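Local structure of metallo-beta-lactamase 1 (Acinetobacter baumannii, 5MMD) at residues Ile40-Ala45 with Lys68-Ala72; Thr77-Lys83 with Tyr156-Phe160; Gly129-Tyr134 with Leu145-Ser151. The protein probably hydrolyses beta-lactam antibiotics to substituted beta-amino acids, as a zinc-dependent class B beta-lactamase of the periplasm. One frame throughout, in Å; residues are numbered along the deposited sequence.

Contact 1: Ile40-Ala45 with Lys68-Ala72; sequences ISGGKA and KYELA
K44 and A45 pair with E70 and L71 as adjacent parallel strands, the first and last elements of a beta-alpha-beta crossover: strand 44-48 leads through helix 54-66, and the chain returns alongside as strand 70-75. Three backbone hydrogen bonds hold the pair. E70 N donates to G43 O at 2.9 Å. E70 O then accepts A45 N at 2.6 Å, and A72 N reaches A45 O at 2.9 Å. All are nearly straight, with N-H...O angles of 165° to 168°. E70 and A45 thus each use both their N-H and their C=O across the contact. K44 CA adds a CH...O contact to the already occupied E70 O. G43 belongs to a type I' turn from S41 to K44, closed by two backbone bonds between those residues, which reverses strand 32-41 into strand 44-48.

Charge plays a looser part. K44 and E70 leave the same face of the sheet into solvent; K44 NZ stays 5.2 Å from E70 OE1, so their opposite charges may attract but do not meet.

Apolar packing occupies the other face. The methyl of A45 lies against Y69 CB, and both side chains also touch I64 of helix 54-66. L71 turns its CD1 back to within 3.3 Å of A45 O, while the side chain packs on V61 and I64. The ring of Y69, its CG anti to the carbonyl carbon (chi1 -68°), swings across to I40 of strand 32-41; F18 of strand 17-26 also touches both side chains. I40 crosses the ring at about a right angle in a CH-pi contact: CG2 lies 3.7 Å from Y69 CE1, and I40 CD1 sits over the centre of the ring, 3.5 Å above its plane.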
loop_
_atom_site.group_PDB
_atom_site.type_symbol
_atom_site.label_atom_id
_atom_site.label_comp_id
_atom_site.label_asym_id
_atom_site.label_seq_id
_atom_site.Cartn_x
_atom_site.Cartn_y
_atom_site.Cartn_z
ATOM N N ILE A 40 -14.297 -1.926 3.567
ATOM C CA ILE A 40 -15.390 -2.128 4.496
ATOM C C ILE A 40 -15.889 -3.554 4.533
ATOM O O ILE A 40 -16.142 -4.162 3.495
ATOM C CB ILE A 40 -16.589 -1.261 4.139
ATOM C CG1 ILE A 40 -16.168 0.141 3.756
ATOM C CG2 ILE A 40 -17.647 -1.291 5.282
ATOM C CD1 ILE A 40 -15.507 0.886 4.799
ATOM N N SER A 41 -16.102 -4.041 5.758
ATOM C CA SER A 41 -16.780 -5.290 6.007
ATOM C C SER A 41 -17.663 -5.147 7.262
ATOM O O SER A 41 -17.181 -4.803 8.338
ATOM C CB SER A 41 -15.775 -6.416 6.187
ATOM O OG SER A 41 -16.422 -7.651 6.421
ATOM N N GLY A 42 -18.967 -5.365 7.100
ATOM C CA GLY A 42 -19.873 -5.353 8.240
ATOM C C GLY A 42 -19.824 -4.044 8.995
ATOM O O GLY A 42 -19.864 -4.013 10.214
ATOM N N GLY A 43 -19.704 -2.947 8.273
ATOM C CA GLY A 43 -19.707 -1.644 8.902
ATOM C C GLY A 43 -18.347 -1.213 9.415
ATOM O O GLY A 43 -18.178 -0.038 9.759
ATOM N N LYS A 44 -17.381 -2.133 9.457
ATOM C CA LYS A 44 -16.031 -1.781 9.914
ATOM C C LYS A 44 -15.131 -1.392 8.756
ATOM O O LYS A 44 -15.103 -2.079 7.740
ATOM C CB LYS A 44 -15.396 -2.936 10.671
ATOM C CG LYS A 44 -16.312 -3.492 11.782
ATOM C CD LYS A 44 -15.846 -4.837 12.325
ATOM C CE LYS A 44 -16.798 -5.378 13.400
ATOM N NZ LYS A 44 -18.132 -5.897 12.919
ATOM N N ALA A 45 -14.340 -0.340 8.958
ATOM C CA ALA A 45 -13.421 0.176 7.925
ATOM C C ALA A 45 -11.959 -0.106 8.251
ATOM O O ALA A 45 -11.511 0.130 9.390
ATOM C CB ALA A 45 -13.601 1.657 7.746
ATOM N N LYS A 68 -20.360 7.032 8.804
ATOM C CA LYS A 68 -20.897 6.176 9.861
ATOM C C LYS A 68 -20.326 4.766 9.772
ATOM O O LYS A 68 -21.032 3.791 10.063
ATOM C CB LYS A 68 -22.446 6.107 9.811
ATOM C CG LYS A 68 -23.150 7.451 9.612
ATOM C CD LYS A 68 -22.799 8.389 10.739
ATOM C CE LYS A 68 -23.707 9.592 10.815
ATOM N NZ LYS A 68 -23.366 10.446 11.997
ATOM N N TYR A 69 -19.061 4.666 9.379
ATOM C CA TYR A 69 -18.321 3.413 9.509
ATOM C C TYR A 69 -17.571 3.385 10.844
ATOM O O TYR A 69 -17.190 4.430 11.378
ATOM C CB TYR A 69 -17.328 3.240 8.380
ATOM C CG TYR A 69 -17.914 3.011 6.998
ATOM C CD1 TYR A 69 -18.919 2.071 6.776
ATOM C CD2 TYR A 69 -17.425 3.731 5.894
ATOM C CE1 TYR A 69 -19.446 1.879 5.507
ATOM C CE2 TYR A 69 -17.936 3.539 4.630
ATOM C CZ TYR A 69 -18.947 2.610 4.440
ATOM O OH TYR A 69 -19.454 2.387 3.189
ATOM N N GLU A 70 -17.337 2.184 11.347
ATOM C CA GLU A 70 -16.489 1.976 12.522
ATOM C C GLU A 70 -15.034 1.801 12.061
ATOM O O GLU A 70 -14.744 1.001 11.187
ATOM C CB GLU A 70 -17.008 0.758 13.301
ATOM C CG GLU A 70 -16.259 0.457 14.571
ATOM C CD GLU A 70 -16.922 -0.611 15.427
ATOM O OE1 GLU A 70 -17.993 -1.161 15.058
ATOM O OE2 GLU A 70 -16.371 -0.886 16.512
ATOM N N LEU A 71 -14.110 2.577 12.595
ATOM C CA LEU A 71 -12.715 2.415 12.142
ATOM C C LEU A 71 -12.049 1.320 12.934
ATOM O O LEU A 71 -12.005 1.390 14.141
ATOM C CB LEU A 71 -11.937 3.714 12.280
ATOM C CG LEU A 71 -10.486 3.685 11.812
ATOM C CD1 LEU A 71 -10.307 3.043 10.417
ATOM C CD2 LEU A 71 -9.988 5.117 11.795
ATOM N N ALA A 72 -11.518 0.327 12.238
ATOM C CA ALA A 72 -10.944 -0.854 12.863
ATOM C C ALA A 72 -9.413 -0.784 12.999
ATOM O O ALA A 72 -8.842 -1.336 13.931
ATOM C CB ALA A 72 -11.329 -2.072 12.074
#

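Contact 2: Thr77-Lys83 with Tyr156-Phe160; sequences THSHEDK and YGGCF. With ZN (zinc ion), chain E; ZN (zinc ion), chain C.
T77, H78 and C159 grip one buried water across the contact: it donates to T77 OG1 (2.6 Å) and accepts from H78 ND1 (2.7 Å) and from C159 N (3.0 Å). With its proton on ND1, the H78 ring turns NE2 to the first zinc ion, a position reached with CG between the backbone N and the carbonyl carbon (chi1 64°). H80 ND1 binds the same metal, and H140 completes its protein ligands. The second zinc ion is held by D82 OD2 at 2.0 Å, C159 SG at 2.4 Å and H201. C159 SG also lies at the edge of the H78 ring, near its plane, and 3.4 Å from K83 CE. K83 NZ is hydrogen-bonded to S34, N35 and G200, and its salt bridge to D82 OD2 is long. T77 meets the edge of the Y156 ring through OG1, and both hydroxyls bond D49. A second water bridges the metals, its O 2.1 Å from the zinc of D82 and C159, and donates to D82 OD1. Two zinc ions on one water would probably polarise it and favour hydroxide, consistent with the nucleophile proposed for dizinc class B1 beta-lactamases.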
loop_
_atom_site.group_PDB
_atom_site.type_symbol
_atom_site.label_atom_id
_atom_site.label_comp_id
_atom_site.label_asym_id
_atom_site.label_seq_id
_atom_site.Cartn_x
_atom_site.Cartn_y
_atom_site.Cartn_z
ATOM N N THR A 77 2.164 -0.812 4.127
ATOM C CA THR A 77 2.690 -1.914 3.325
ATOM C C THR A 77 4.183 -1.790 3.030
ATOM O O THR A 77 4.789 -2.728 2.512
ATOM C CB THR A 77 1.893 -2.055 1.992
ATOM O OG1 THR A 77 2.027 -0.863 1.197
ATOM C CG2 THR A 77 0.434 -2.276 2.283
ATOM N N HIS A 78 4.777 -0.638 3.342
ATOM C CA HIS A 78 6.234 -0.607 3.585
ATOM C C HIS A 78 6.542 0.664 4.353
ATOM O O HIS A 78 5.622 1.442 4.656
ATOM C CB HIS A 78 7.062 -0.714 2.289
ATOM C CG HIS A 78 6.893 0.417 1.318
ATOM N ND1 HIS A 78 5.753 0.603 0.557
ATOM C CD2 HIS A 78 7.784 1.365 0.896
ATOM C CE1 HIS A 78 5.924 1.645 -0.235
ATOM N NE2 HIS A 78 7.150 2.112 -0.062
ATOM N N SER A 79 7.827 0.897 4.637
ATOM C CA SER A 79 8.197 1.953 5.571
ATOM C C SER A 79 8.114 3.400 5.040
ATOM O O SER A 79 8.029 4.330 5.851
ATOM C CB SER A 79 9.634 1.713 6.086
ATOM O OG SER A 79 10.572 1.895 5.049
ATOM N N HIS A 80 8.110 3.594 3.715
ATOM C CA HIS A 80 8.204 4.961 3.148
ATOM C C HIS A 80 7.062 5.876 3.598
ATOM O O HIS A 80 5.934 5.440 3.882
ATOM C CB HIS A 80 8.289 4.922 1.629
ATOM C CG HIS A 80 9.604 4.412 1.118
ATOM N ND1 HIS A 80 9.773 3.918 -0.157
ATOM C CD2 HIS A 80 10.815 4.336 1.721
ATOM C CE1 HIS A 80 11.036 3.568 -0.320
ATOM N NE2 HIS A 80 11.684 3.796 0.809
ATOM N N GLU A 81 7.418 7.142 3.733
ATOM C CA GLU A 81 6.537 8.169 4.261
ATOM C C GLU A 81 5.189 8.272 3.528
ATOM O O GLU A 81 4.201 8.652 4.145
ATOM C CB GLU A 81 7.246 9.507 4.203
ATOM C CG GLU A 81 6.582 10.634 4.948
ATOM C CD GLU A 81 6.622 10.504 6.456
ATOM O OE1 GLU A 81 6.036 11.389 7.102
ATOM O OE2 GLU A 81 7.266 9.584 7.009
ATOM N N ASP A 82 5.144 7.913 2.244
ATOM C CA ASP A 82 3.878 8.018 1.519
ATOM C C ASP A 82 2.834 7.011 2.055
ATOM O O ASP A 82 1.664 7.206 1.819
ATOM C CB ASP A 82 4.043 7.876 -0.026
ATOM C CG ASP A 82 4.778 6.624 -0.477
ATOM O OD1 ASP A 82 5.685 6.181 0.264
ATOM O OD2 ASP A 82 4.509 6.140 -1.632
ATOM N N LYS A 83 3.241 5.996 2.799
ATOM C CA LYS A 83 2.300 4.959 3.295
ATOM C C LYS A 83 2.212 4.879 4.826
ATOM O O LYS A 83 1.335 4.178 5.378
ATOM C CB LYS A 83 2.717 3.596 2.747
ATOM C CG LYS A 83 2.889 3.489 1.257
ATOM C CD LYS A 83 1.686 4.006 0.441
ATOM C CE LYS A 83 1.950 3.826 -1.060
ATOM N NZ LYS A 83 0.930 4.503 -1.845
ATOM N N TYR A 156 -4.287 -5.016 -3.668
ATOM C CA TYR A 156 -3.552 -3.789 -3.449
ATOM C C TYR A 156 -2.054 -4.104 -3.522
ATOM O O TYR A 156 -1.504 -4.762 -2.645
ATOM C CB TYR A 156 -3.886 -3.139 -2.120
ATOM C CG TYR A 156 -3.040 -1.901 -1.891
ATOM C CD1 TYR A 156 -3.308 -0.703 -2.560
ATOM C CD2 TYR A 156 -1.938 -1.944 -1.042
ATOM C CE1 TYR A 156 -2.529 0.436 -2.360
ATOM C CE2 TYR A 156 -1.134 -0.827 -0.850
ATOM C CZ TYR A 156 -1.439 0.369 -1.495
ATOM O OH TYR A 156 -0.627 1.455 -1.279
ATOM N N GLY A 157 -1.419 -3.646 -4.586
ATOM C CA GLY A 157 -0.025 -3.950 -4.838
ATOM C C GLY A 157 0.926 -3.039 -4.100
ATOM O O GLY A 157 2.084 -3.395 -3.884
ATOM N N GLY A 158 0.464 -1.854 -3.732
ATOM C CA GLY A 158 1.364 -0.855 -3.209
ATOM C C GLY A 158 2.488 -0.556 -4.198
ATOM O O GLY A 158 2.386 -0.823 -5.401
ATOM N N CYS A 159 3.568 0.010 -3.700
ATOM C CA CYS A 159 4.572 0.529 -4.624
ATOM C C CYS A 159 5.396 -0.582 -5.207
ATOM O O CYS A 159 6.217 -0.331 -6.069
ATOM C CB CYS A 159 5.409 1.564 -3.930
ATOM S SG CYS A 159 4.340 2.802 -3.226
ATOM N N PHE A 160 5.139 -1.810 -4.758
ATOM C CA PHE A 160 5.685 -3.013 -5.363
ATOM C C PHE A 160 5.169 -3.210 -6.782
ATOM O O PHE A 160 5.778 -3.952 -7.587
ATOM C CB PHE A 160 5.307 -4.243 -4.508
ATOM C CG PHE A 160 5.741 -5.561 -5.089
ATOM C CD1 PHE A 160 7.074 -5.921 -5.091
ATOM C CD2 PHE A 160 4.810 -6.459 -5.620
ATOM C CE1 PHE A 160 7.491 -7.131 -5.615
ATOM C CE2 PHE A 160 5.222 -7.682 -6.133
ATOM C CZ PHE A 160 6.575 -8.008 -6.136
HETATM ZN ZN ZN E . 8.206 3.455 -1.351
HETATM ZN ZN ZN C . 5.428 4.864 -2.863
HETATM O O HOH W 1 3.697 -0.610 -0.760
HETATM O O HOH W 2 7.301 4.879 -1.989
#

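Contact 3: Gly129-Tyr134 with Leu145-Ser151; sequences GFLEVY and LVVWIPS
E132 and W148 face each other as an antiparallel hydrogen-bonded pair, and their side chains run side by side. E132 CB lies 3.9 Å from W148 O; E132 CG and CD then pass the rim of P150 at its CG, which is 4.1 Å from E132 CG. With the chain extended beyond CG, the carboxylate has two neighbours: OE1 is 3.4 Å from W148 CD1, at the edge of the indole, and OE2 is 4.0 Å from P150 CG. Carboxylate and indole planes stand 46° apart. In the backbone, E132 N bonds W148 O at 2.8 Å and W148 N returns to E132 O at 2.6 Å; Y134 and V146 exchange a second such pair of bonds.

On this face Y134 lies alongside V146 and makes a cation-pi contact with K190, while W148 meets Y191. On the other face V133 packs on V147 and, through CG1, on L145 CD1. L131 CD2 lies beside I149 CG1. At the open end of the hairpin a water over the F130 ring donates to F130 O (2.9 Å) and bonds S151 OG (2.5 Å). F130 and L131 form a classic beta bulge opposite L126. L131 and V147 touch I48 of the other sheet, as inner faces do in the alpha-beta/beta-alpha sandwich of metallo-beta-lactamases.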
loop_
_atom_site.group_PDB
_atom_site.type_symbol
_atom_site.label_atom_id
_atom_site.label_comp_id
_atom_site.label_asym_id
_atom_site.label_seq_id
_atom_site.Cartn_x
_atom_site.Cartn_y
_atom_site.Cartn_z
ATOM N N GLY A 129 -10.148 -12.123 8.408
ATOM C CA GLY A 129 -9.712 -12.749 7.180
ATOM C C GLY A 129 -10.232 -12.018 5.950
ATOM O O GLY A 129 -9.992 -12.438 4.827
ATOM N N PHE A 130 -10.910 -10.899 6.157
ATOM C CA PHE A 130 -11.376 -10.098 5.008
ATOM C C PHE A 130 -10.185 -9.548 4.222
ATOM O O PHE A 130 -10.287 -9.371 3.000
ATOM C CB PHE A 130 -12.294 -8.962 5.467
ATOM C CG PHE A 130 -13.250 -8.479 4.400
ATOM C CD1 PHE A 130 -13.001 -7.306 3.707
ATOM C CD2 PHE A 130 -14.391 -9.201 4.090
ATOM C CE1 PHE A 130 -13.864 -6.853 2.734
ATOM C CE2 PHE A 130 -15.277 -8.738 3.119
ATOM C CZ PHE A 130 -14.999 -7.574 2.430
ATOM N N LEU A 131 -9.067 -9.283 4.902
ATOM C CA LEU A 131 -7.820 -8.885 4.231
ATOM C C LEU A 131 -6.759 -9.965 4.418
ATOM O O LEU A 131 -6.554 -10.463 5.539
ATOM C CB LEU A 131 -7.297 -7.552 4.766
ATOM C CG LEU A 131 -8.282 -6.388 4.761
ATOM C CD1 LEU A 131 -7.628 -5.173 5.451
ATOM C CD2 LEU A 131 -8.707 -6.025 3.315
ATOM N N GLU A 132 -6.101 -10.352 3.333
ATOM C CA GLU A 132 -5.001 -11.282 3.424
ATOM C C GLU A 132 -3.775 -10.505 2.975
ATOM O O GLU A 132 -3.777 -9.828 1.913
ATOM C CB GLU A 132 -5.219 -12.522 2.581
ATOM C CG GLU A 132 -6.533 -13.242 2.908
ATOM C CD GLU A 132 -6.739 -14.524 2.102
ATOM O OE1 GLU A 132 -6.085 -14.720 1.050
ATOM O OE2 GLU A 132 -7.516 -15.372 2.565
ATOM N N VAL A 133 -2.752 -10.582 3.813
ATOM C CA VAL A 133 -1.481 -9.884 3.587
ATOM C C VAL A 133 -0.439 -10.893 3.155
ATOM O O VAL A 133 -0.392 -12.004 3.665
ATOM C CB VAL A 133 -1.033 -9.139 4.831
ATOM C CG1 VAL A 133 0.247 -8.288 4.561
ATOM C CG2 VAL A 133 -2.140 -8.273 5.339
ATOM N N TYR A 134 0.382 -10.503 2.188
ATOM C CA TYR A 134 1.411 -11.371 1.642
ATOM C C TYR A 134 2.710 -10.628 1.347
ATOM O O TYR A 134 2.712 -9.567 0.708
ATOM C CB TYR A 134 0.928 -12.014 0.357
ATOM C CG TYR A 134 1.951 -12.817 -0.436
ATOM C CD1 TYR A 134 2.595 -13.890 0.113
ATOM C CD2 TYR A 134 2.217 -12.511 -1.777
ATOM C CE1 TYR A 134 3.511 -14.641 -0.610
ATOM C CE2 TYR A 134 3.123 -13.260 -2.518
ATOM C CZ TYR A 134 3.760 -14.339 -1.918
ATOM O OH TYR A 134 4.685 -15.118 -2.603
ATOM N N LEU A 145 4.893 -5.145 1.072
ATOM C CA LEU A 145 3.786 -6.099 1.188
ATOM C C LEU A 145 2.665 -5.790 0.189
ATOM O O LEU A 145 2.486 -4.641 -0.210
ATOM C CB LEU A 145 3.161 -6.052 2.587
ATOM C CG LEU A 145 4.034 -6.192 3.817
ATOM C CD1 LEU A 145 3.237 -5.999 5.136
ATOM C CD2 LEU A 145 4.685 -7.562 3.785
ATOM N N VAL A 146 1.899 -6.827 -0.154
ATOM C CA VAL A 146 0.626 -6.673 -0.871
ATOM C C VAL A 146 -0.531 -7.160 -0.044
ATOM O O VAL A 146 -0.355 -7.950 0.885
ATOM C CB VAL A 146 0.603 -7.408 -2.215
ATOM C CG1 VAL A 146 1.796 -6.968 -3.091
ATOM C CG2 VAL A 146 0.589 -8.901 -2.037
ATOM N N VAL A 147 -1.726 -6.658 -0.354
ATOM C CA VAL A 147 -2.923 -7.004 0.404
ATOM C C VAL A 147 -4.039 -7.405 -0.519
ATOM O O VAL A 147 -4.413 -6.646 -1.418
ATOM C CB VAL A 147 -3.378 -5.835 1.272
ATOM C CG1 VAL A 147 -4.565 -6.217 2.086
ATOM C CG2 VAL A 147 -2.222 -5.343 2.179
ATOM N N TRP A 148 -4.563 -8.598 -0.273
ATOM C CA TRP A 148 -5.558 -9.250 -1.107
ATOM C C TRP A 148 -6.890 -9.203 -0.414
ATOM O O TRP A 148 -6.987 -9.483 0.791
ATOM C CB TRP A 148 -5.141 -10.670 -1.374
ATOM C CG TRP A 148 -6.061 -11.578 -2.135
ATOM C CD1 TRP A 148 -6.636 -12.729 -1.655
ATOM C CD2 TRP A 148 -6.443 -11.487 -3.520
ATOM N NE1 TRP A 148 -7.355 -13.356 -2.648
ATOM C CE2 TRP A 148 -7.268 -12.609 -3.797
ATOM C CE3 TRP A 148 -6.176 -10.578 -4.542
ATOM C CZ2 TRP A 148 -7.826 -12.840 -5.057
ATOM C CZ3 TRP A 148 -6.749 -10.804 -5.799
ATOM C CH2 TRP A 148 -7.537 -11.937 -6.045
ATOM N N ILE A 149 -7.914 -8.823 -1.179
ATOM C CA ILE A 149 -9.278 -8.844 -0.699
ATOM C C ILE A 149 -9.999 -9.999 -1.402
ATOM O O ILE A 149 -10.481 -9.835 -2.521
ATOM C CB ILE A 149 -10.000 -7.538 -0.983
ATOM C CG1 ILE A 149 -9.067 -6.358 -0.698
ATOM C CG2 ILE A 149 -11.309 -7.471 -0.164
ATOM C CD1 ILE A 149 -9.709 -5.029 -0.941
ATOM N N PRO A 150 -10.063 -11.162 -0.750
ATOM C CA PRO A 150 -10.471 -12.353 -1.510
ATOM C C PRO A 150 -11.919 -12.262 -1.986
ATOM O O PRO A 150 -12.308 -12.761 -3.053
ATOM C CB PRO A 150 -10.251 -13.500 -0.506
ATOM C CG PRO A 150 -10.057 -12.872 0.823
ATOM C CD PRO A 150 -9.592 -11.490 0.608
ATOM N N SER A 151 -12.727 -11.564 -1.209
ATOM C CA SER A 151 -14.126 -11.532 -1.523
ATOM C C SER A 151 -14.413 -10.756 -2.814
ATOM O O SER A 151 -15.344 -11.125 -3.539
ATOM C CB SER A 151 -14.907 -10.934 -0.368
ATOM O OG SER A 151 -14.383 -9.665 -0.081
HETATM O O HOH W 3 -12.562 -10.349 1.506
#

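The segments follow in the order 40-45, 68-72, 77-83, 129-134, 145-151, 156-160. Contact 1 joins two central strands of the seven-stranded sheet, at their start, near the surface; strand 70-75 runs on toward the metal-binding segment of contact 2, with centres about 22 Å apart. Contact 3 belongs to the five-stranded sheet, its centre about 16 Å from that of contact 1, touching it where F130 packs on I40 and S41; here the two sheets meet. Its centre is about 14 Å from that of contact 2, which uses strand 154-158, the neighbour of 146-149 in the same sheet. Probable hydrogen bonds Y156 N to V147 O and L145 N to T77 O join the two zinc-binding segments to the hairpin of contact 3.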